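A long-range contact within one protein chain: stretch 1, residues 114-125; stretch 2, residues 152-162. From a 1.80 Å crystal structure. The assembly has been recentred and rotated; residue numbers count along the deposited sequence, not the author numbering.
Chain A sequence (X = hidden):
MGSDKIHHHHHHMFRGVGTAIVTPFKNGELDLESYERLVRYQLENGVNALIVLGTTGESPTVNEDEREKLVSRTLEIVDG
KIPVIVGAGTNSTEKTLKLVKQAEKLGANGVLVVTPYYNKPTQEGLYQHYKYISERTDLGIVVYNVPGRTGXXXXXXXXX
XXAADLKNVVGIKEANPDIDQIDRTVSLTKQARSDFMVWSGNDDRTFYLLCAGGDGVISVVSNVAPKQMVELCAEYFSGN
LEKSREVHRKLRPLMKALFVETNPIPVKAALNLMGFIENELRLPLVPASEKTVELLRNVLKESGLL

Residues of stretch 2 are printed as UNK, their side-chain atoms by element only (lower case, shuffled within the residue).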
ATOM      1  N   VAL A 114      12.573   7.077 -19.867  1.00 27.19           N
ATOM      2  CA  VAL A 114      11.885   6.458 -18.766  1.00 25.29           C
ATOM      3  C   VAL A 114      12.501   5.096 -18.485  1.00 24.67           C
ATOM      4  O   VAL A 114      12.984   4.399 -19.396  1.00 24.70           O
ATOM      5  CB  VAL A 114      10.346   6.358 -19.049  1.00 25.47           C
ATOM      6  CG1 VAL A 114      10.061   5.452 -20.206  1.00 28.01           C
ATOM      7  CG2 VAL A 114       9.547   6.052 -17.789  1.00 26.37           C
ATOM      8  N   THR A 115      12.528   4.727 -17.220  1.00 23.04           N
ATOM      9  CA  THR A 115      12.829   3.323 -16.874  1.00 24.25           C
ATOM     10  C   THR A 115      11.866   2.433 -17.658  1.00 23.21           C
ATOM     11  O   THR A 115      10.666   2.716 -17.753  1.00 27.48           O
ATOM     12  CB  THR A 115      12.576   3.028 -15.381  1.00 26.66           C
ATOM     13  OG1 THR A 115      11.212   3.299 -15.077  1.00 30.40           O
ATOM     14  CG2 THR A 115      13.418   3.914 -14.451  1.00 27.19           C
ATOM     15  N   PRO A 116      12.374   1.355 -18.243  1.00 24.71           N
ATOM     16  CA  PRO A 116      11.520   0.376 -18.881  1.00 22.77           C
ATOM     17  C   PRO A 116      10.298   0.032 -18.052  1.00 24.88           C
ATOM     18  O   PRO A 116      10.399  -0.317 -16.864  1.00 25.77           O
ATOM     19  CB  PRO A 116      12.427  -0.828 -19.035  1.00 24.42           C
ATOM     20  CG  PRO A 116      13.793  -0.150 -19.310  1.00 23.99           C
ATOM     21  CD  PRO A 116      13.814   1.019 -18.382  1.00 23.21           C
ATOM     22  N   TYR A 117       9.136   0.199 -18.687  1.00 25.92           N
ATOM     23  CA  TYR A 117       7.809  -0.061 -18.089  1.00 26.20           C
ATOM     24  C   TYR A 117       7.385  -1.498 -18.427  1.00 26.07           C
ATOM     25  O   TYR A 117       7.888  -2.063 -19.383  1.00 22.87           O
ATOM     26  CB  TYR A 117       6.739   0.941 -18.630  1.00 28.38           C
ATOM     27  CG  TYR A 117       6.908   1.225 -20.110  1.00 24.93           C
ATOM     28  CD1 TYR A 117       6.426   0.320 -21.080  1.00 25.39           C
ATOM     29  CD2 TYR A 117       7.634   2.321 -20.549  1.00 26.95           C
ATOM     30  CE1 TYR A 117       6.607   0.544 -22.421  1.00 30.74           C
ATOM     31  CE2 TYR A 117       7.839   2.530 -21.897  1.00 33.14           C
ATOM     32  CZ  TYR A 117       7.307   1.644 -22.828  1.00 30.06           C
ATOM     33  OH  TYR A 117       7.536   1.873 -24.153  1.00 31.39           O
ATOM     34  N   TYR A 118       6.567  -2.094 -17.570  1.00 21.84           N
ATOM     35  CA  TYR A 118       5.892  -3.371 -17.784  1.00 22.64           C
ATOM     36  C   TYR A 118       6.743  -4.628 -17.549  1.00 21.20           C
ATOM     37  O   TYR A 118       6.232  -5.593 -16.978  1.00 24.54           O
ATOM     38  CB  TYR A 118       5.282  -3.426 -19.187  1.00 24.61           C
ATOM     39  CG  TYR A 118       4.351  -4.600 -19.474  1.00 21.53           C
ATOM     40  CD1 TYR A 118       3.272  -4.889 -18.664  1.00 25.66           C
ATOM     41  CD2 TYR A 118       4.554  -5.405 -20.579  1.00 25.91           C
ATOM     42  CE1 TYR A 118       2.446  -5.972 -18.924  1.00 27.38           C
ATOM     43  CE2 TYR A 118       3.738  -6.478 -20.842  1.00 35.42           C
ATOM     44  CZ  TYR A 118       2.682  -6.764 -20.000  1.00 33.50           C
ATOM     45  OH  TYR A 118       1.857  -7.816 -20.266  1.00 32.90           O
ATOM     46  N   ASN A 119       8.014  -4.610 -17.950  1.00 22.73           N
ATOM     47  CA  ASN A 119       8.865  -5.794 -17.769  1.00 21.64           C
ATOM     48  C   ASN A 119       9.709  -5.755 -16.503  1.00 23.04           C
ATOM     49  O   ASN A 119      10.419  -6.724 -16.258  1.00 23.50           O
ATOM     50  CB  ASN A 119       9.683  -6.096 -19.004  1.00 20.59           C
ATOM     51  CG  ASN A 119      10.519  -4.934 -19.494  1.00 21.54           C
ATOM     52  OD1 ASN A 119      10.604  -3.878 -18.870  1.00 22.96           O
ATOM     53  ND2 ASN A 119      11.258  -5.193 -20.609  1.00 21.16           N
ATOM     54  N   LYS A 120       9.592  -4.689 -15.672  1.00 22.23           N
ATOM     55  CA  LYS A 120      10.124  -4.681 -14.287  1.00 24.70           C
ATOM     56  C   LYS A 120      11.577  -5.197 -14.151  1.00 22.40           C
ATOM     57  O   LYS A 120      11.897  -6.145 -13.434  1.00 23.33           O
ATOM     58  CB  LYS A 120       9.187  -5.407 -13.294  1.00 25.50           C
ATOM     59  CG  LYS A 120       7.755  -4.897 -13.253  1.00 33.03           C
ATOM     60  CD  LYS A 120       6.928  -5.503 -12.056  1.00 30.64           C
ATOM     61  CE  LYS A 120       7.099  -6.997 -11.900  1.00 41.83           C
ATOM     62  NZ  LYS A 120       6.324  -7.590 -10.731  1.00 45.82           N
ATOM     63  N   PRO A 121      12.480  -4.539 -14.838  1.00 21.00           N
ATOM     64  CA  PRO A 121      13.895  -4.939 -14.770  1.00 22.86           C
ATOM     65  C   PRO A 121      14.439  -4.807 -13.328  1.00 22.59           C
ATOM     66  O   PRO A 121      13.958  -3.987 -12.516  1.00 24.65           O
ATOM     67  CB  PRO A 121      14.588  -3.969 -15.694  1.00 23.35           C
ATOM     68  CG  PRO A 121      13.655  -2.852 -15.896  1.00 30.42           C
ATOM     69  CD  PRO A 121      12.249  -3.313 -15.636  1.00 22.53           C
ATOM     70  N   THR A 122      15.433  -5.601 -13.048  1.00 23.66           N
ATOM     71  CA  THR A 122      16.160  -5.506 -11.811  1.00 22.25           C
ATOM     72  C   THR A 122      16.947  -4.179 -11.782  1.00 24.27           C
ATOM     73  O   THR A 122      17.108  -3.517 -12.812  1.00 22.35           O
ATOM     74  CB  THR A 122      17.074  -6.674 -11.663  1.00 20.47           C
ATOM     75  OG1 THR A 122      18.088  -6.647 -12.663  1.00 21.38           O
ATOM     76  CG2 THR A 122      16.298  -8.046 -11.801  1.00 20.78           C
ATOM     77  N   GLN A 123      17.447  -3.814 -10.599  1.00 23.19           N
ATOM     78  CA  GLN A 123      18.244  -2.603 -10.464  1.00 22.73           C
ATOM     79  C   GLN A 123      19.493  -2.686 -11.366  1.00 21.90           C
ATOM     80  O   GLN A 123      19.837  -1.735 -12.055  1.00 21.58           O
ATOM     81  CB  GLN A 123      18.630  -2.342  -9.003  1.00 21.75           C
ATOM     82  CG  GLN A 123      17.402  -2.092  -8.132  1.00 20.49           C
ATOM     83  CD  GLN A 123      16.642  -0.873  -8.524  1.00 28.75           C
ATOM     84  OE1 GLN A 123      17.189   0.220  -8.473  1.00 24.92           O
ATOM     85  NE2 GLN A 123      15.379  -1.034  -8.915  1.00 26.57           N
ATOM     86  N   GLU A 124      20.146  -3.839 -11.375  1.00 20.58           N
ATOM     87  CA  GLU A 124      21.262  -4.054 -12.292  1.00 21.50           C
ATOM     88  C   GLU A 124      20.866  -3.892 -13.775  1.00 22.87           C
ATOM     89  O   GLU A 124      21.615  -3.341 -14.549  1.00 20.30           O
ATOM     90  CB  GLU A 124      21.900  -5.420 -12.041  1.00 21.94           C
ATOM     91  CG  GLU A 124      23.091  -5.769 -12.926  1.00 28.70           C
ATOM     92  CD  GLU A 124      24.281  -4.854 -12.743  1.00 35.12           C
ATOM     93  OE1 GLU A 124      24.369  -4.143 -11.713  1.00 29.20           O
ATOM     94  OE2 GLU A 124      25.174  -4.865 -13.636  1.00 27.67           O
ATOM     95  N   GLY A 125      19.695  -4.418 -14.132  1.00 24.25           N
ATOM     96  CA  GLY A 125      19.131  -4.266 -15.464  1.00 22.40           C
ATOM     97  C   GLY A 125      18.971  -2.814 -15.828  1.00 21.30           C
ATOM     98  O   GLY A 125      19.292  -2.405 -16.947  1.00 23.95           O
ATOM     99  N   UNK A 152       8.304  -0.160 -11.692  1.00 24.95           N
ATOM    100  CA  UNK A 152       9.668  -0.309 -11.174  1.00 23.32           C
ATOM    101  C   UNK A 152      10.096   1.039 -10.635  1.00 24.82           C
ATOM    102  O   UNK A 152       9.751   2.092 -11.221  1.00 23.73           O
ATOM    103  c   UNK A 152      10.649  -0.790 -12.265  1.00 22.52           C
ATOM    104  c   UNK A 152      10.901   0.297 -13.321  1.00 25.75           C
ATOM    105  c   UNK A 152      11.946  -1.204 -11.597  1.00 25.74           C
ATOM    106  N   UNK A 153      10.748   1.012  -9.479  1.00 23.16           N
ATOM    107  CA  UNK A 153      11.338   2.196  -8.860  1.00 23.40           C
ATOM    108  C   UNK A 153      12.865   2.126  -8.936  1.00 24.90           C
ATOM    109  O   UNK A 153      13.455   1.110  -8.513  1.00 26.77           O
ATOM    110  c   UNK A 153      11.474   3.494  -6.731  1.00 27.94           C
ATOM    111  o   UNK A 153      11.297   4.578  -7.226  1.00 27.22           O
ATOM    112  n   UNK A 153      12.169   3.314  -5.586  1.00 25.82           N
ATOM    113  c   UNK A 153      10.933   2.268  -7.402  1.00 25.36           C
ATOM    114  N   UNK A 154      13.489   3.190  -9.429  1.00 25.14           N
ATOM    115  CA  UNK A 154      14.973   3.328  -9.381  1.00 26.44           C
ATOM    116  C   UNK A 154      15.354   3.680  -7.971  1.00 26.51           C
ATOM    117  O   UNK A 154      14.975   4.754  -7.482  1.00 26.75           O
ATOM    118  c   UNK A 154      15.543   4.475 -10.267  1.00 30.11           C
ATOM    119  c   UNK A 154      17.066   4.442 -10.270  1.00 31.38           C
ATOM    120  c   UNK A 154      15.028   4.396 -11.686  1.00 36.95           C
ATOM    121  N   UNK A 155      16.112   2.816  -7.312  1.00 23.26           N
ATOM    122  CA  UNK A 155      16.515   3.119  -5.953  1.00 22.35           C
ATOM    123  C   UNK A 155      17.484   4.281  -6.010  1.00 22.89           C
ATOM    124  O   UNK A 155      18.222   4.393  -6.993  1.00 23.70           O
ATOM    125  c   UNK A 155      17.244  -0.385  -4.551  1.00 29.13           C
ATOM    126  c   UNK A 155      15.208   0.989  -4.045  1.00 25.81           C
ATOM    127  c   UNK A 155      17.213   1.928  -5.306  1.00 24.71           C
ATOM    128  c   UNK A 155      16.366   0.714  -5.044  1.00 24.27           C
ATOM    129  N   UNK A 156      17.475   5.167  -5.018  1.00 24.48           N
ATOM    130  CA  UNK A 156      18.444   6.258  -4.944  1.00 20.48           C
ATOM    131  C   UNK A 156      19.888   5.781  -5.168  1.00 22.92           C
ATOM    132  O   UNK A 156      20.637   6.404  -5.914  1.00 26.10           O
ATOM    133  c   UNK A 156      16.458   5.250  -3.941  1.00 26.52           C
ATOM    134  c   UNK A 156      16.660   6.592  -3.383  1.00 27.38           C
ATOM    135  c   UNK A 156      18.170   6.866  -3.542  1.00 22.29           C
ATOM    136  N   UNK A 157      20.259   4.652  -4.579  1.00 22.25           N
ATOM    137  CA  UNK A 157      21.626   4.157  -4.728  1.00 23.75           C
ATOM    138  C   UNK A 157      21.929   3.812  -6.170  1.00 23.08           C
ATOM    139  O   UNK A 157      23.094   3.897  -6.599  1.00 26.02           O
ATOM    140  c   UNK A 157      21.876   2.951  -3.827  1.00 26.67           C
ATOM    141  o   UNK A 157      19.783   1.399  -1.990  1.00 66.48           O
ATOM    142  o   UNK A 157      18.947   3.391  -2.299  1.00 31.07           O
ATOM    143  c   UNK A 157      21.357   3.186  -2.406  1.00 38.24           C
ATOM    144  c   UNK A 157      19.928   2.632  -2.213  1.00 48.20           C
ATOM    145  N   UNK A 158      20.907   3.337  -6.882  1.00 23.93           N
ATOM    146  CA  UNK A 158      21.046   2.959  -8.297  1.00 24.33           C
ATOM    147  C   UNK A 158      21.186   4.230  -9.103  1.00 21.48           C
ATOM    148  O   UNK A 158      22.068   4.323  -9.934  1.00 24.71           O
ATOM    149  c   UNK A 158      20.064   1.667 -10.199  1.00 28.15           C
ATOM    150  o   UNK A 158      19.737   0.963  -8.020  1.00 21.57           O
ATOM    151  c   UNK A 158      19.869   2.143  -8.787  1.00 23.47           C
ATOM    152  N   UNK A 159      20.356   5.245  -8.823  1.00 26.82           N
ATOM    153  CA  UNK A 159      20.554   6.541  -9.496  1.00 22.52           C
ATOM    154  C   UNK A 159      21.941   7.126  -9.251  1.00 23.09           C
ATOM    155  O   UNK A 159      22.521   7.711 -10.151  1.00 24.99           O
ATOM    156  c   UNK A 159      19.494   7.572  -9.060  1.00 25.74           C
ATOM    157  N   UNK A 160      22.466   6.967  -8.042  1.00 22.27           N
ATOM    158  CA  UNK A 160      23.786   7.512  -7.693  1.00 22.52           C
ATOM    159  C   UNK A 160      24.842   6.763  -8.461  1.00 22.66           C
ATOM    160  O   UNK A 160      25.892   7.313  -8.813  1.00 22.71           O
ATOM    161  c   UNK A 160      24.073   7.379  -6.189  1.00 23.63           C
ATOM    162  N   UNK A 161      24.625   5.470  -8.666  1.00 25.28           N
ATOM    163  CA  UNK A 161      25.639   4.665  -9.382  1.00 23.18           C
ATOM    164  C   UNK A 161      25.704   5.114 -10.862  1.00 23.27           C
ATOM    165  O   UNK A 161      26.771   5.296 -11.472  1.00 23.01           O
ATOM    166  c   UNK A 161      25.639   0.856  -9.671  1.00 37.43           C
ATOM    167  c   UNK A 161      25.210   3.217  -9.273  1.00 27.14           C
ATOM    168  n   UNK A 161      27.479  -1.864 -11.238  1.00 36.53           N
ATOM    169  n   UNK A 161      25.230  -1.727 -10.716  1.00 30.73           N
ATOM    170  n   UNK A 161      26.656  -0.001 -10.229  1.00 31.29           N
ATOM    171  c   UNK A 161      26.137   2.278  -9.830  1.00 34.63           C
ATOM    172  c   UNK A 161      26.444  -1.193 -10.741  1.00 33.86           C
ATOM    173  N   UNK A 162      24.528   5.319 -11.423  1.00 19.58           N
ATOM    174  CA  UNK A 162      24.393   5.911 -12.767  1.00 22.80           C
ATOM    175  C   UNK A 162      25.051   7.291 -12.900  1.00 24.13           C
ATOM    176  O   UNK A 162      25.825   7.524 -13.832  1.00 25.37           O
ATOM    177  c   UNK A 162      20.893   4.443 -13.459  1.00 29.10           C
ATOM    178  c   UNK A 162      22.888   5.958 -13.159  1.00 22.45           C
ATOM    179  c   UNK A 162      22.376   4.528 -13.438  1.00 24.22           C
ATOM    180  c   UNK A 162      22.642   6.883 -14.375  1.00 24.71           C
TER
HETATM  181  O   HOH W   1       9.899   4.137 -12.966  1.00 13.29           O
HETATM  182  O   HOH W   2      27.349  -4.237 -12.544  1.00 35.95           O

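Position 152 carries three side-chain carbons, one bonded to CA and bearing the other two. This fork at CB points toward stretch 1, with one carbon 3.5 Å from T115 OG1 and 3.6 Å from P116 O, and another 3.6 Å from P121 O. The residue is valine, V152. Its compact branched shape fills the pocket made by the loop around T115, P116, K120 and P121.

At 153 two carbons end in one oxygen and one nitrogen, the pattern of an amide: asparagine, N153. Its CB points away from stretch 1, and both amide ends find hydrogen bonds elsewhere in the structure. Its backbone makes the contact: Q123 NE2 donates to N153 O at 2.9 Å.

Position 154 again has three carbons forked at CB, one of them 3.2 Å from T115 CG2. This is V154, a buried apolar residue whose CG2 packs tightly on that methyl group.

Position 155 has four carbons, forked at the second; a side-chain carbon lies 3.6 Å from Q123 OE1, and the backbone N donates to that oxygen at 3.0 Å, almost in line. This is leucine, L155. Its exposed side chain covers little of stretch 1, so its part is chiefly the N-cap backbone NH, which other types could supply.

At 156 three carbons close a ring onto the backbone N: proline, P156. Lacking an amide hydrogen, it suits the first turn of a helix, where no carbonyl acceptor would be available within the helix.

Position 157 has three carbons, the third carrying two oxygens: glutamate, E157. Exposed and out of contact with stretch 1, its acidic group is compatible with solvent.

At 158 one carbon, pointing toward stretch 1, carries a carbon and an oxygen 2.7 Å from Q123 OE1. This is threonine, T158, whose OG1 donates that hydrogen bond.

Positions 159 and 160 each have a single side-chain carbon and touch nothing on stretch 1: alanines A159 and A160, small and favourable in a helix, the former buried.

At 161 three carbons, a nitrogen and a carbon bearing two more nitrogens extend until a terminal nitrogen lies 2.8 Å from E124 OE1. This is arginine, R161, whose NH1 forms a salt bridge at the guanidinium edge.

Four carbons at 162, forked at the first with one arm two carbons long, make no contact here: isoleucine, I162, apolar as suits a buried site.

The contact centres on Q123, whose amide accepts from L155 N and T158 OG1 and donates to N153 O. Valine packing flanks it, and water 1 links T115 OG1 to V152 O. Farther along, water 2 joins E124 OE2 to R161 NH2, reinforcing the salt bridge.

Stretch 2 (152-162) VNVLPETAARI
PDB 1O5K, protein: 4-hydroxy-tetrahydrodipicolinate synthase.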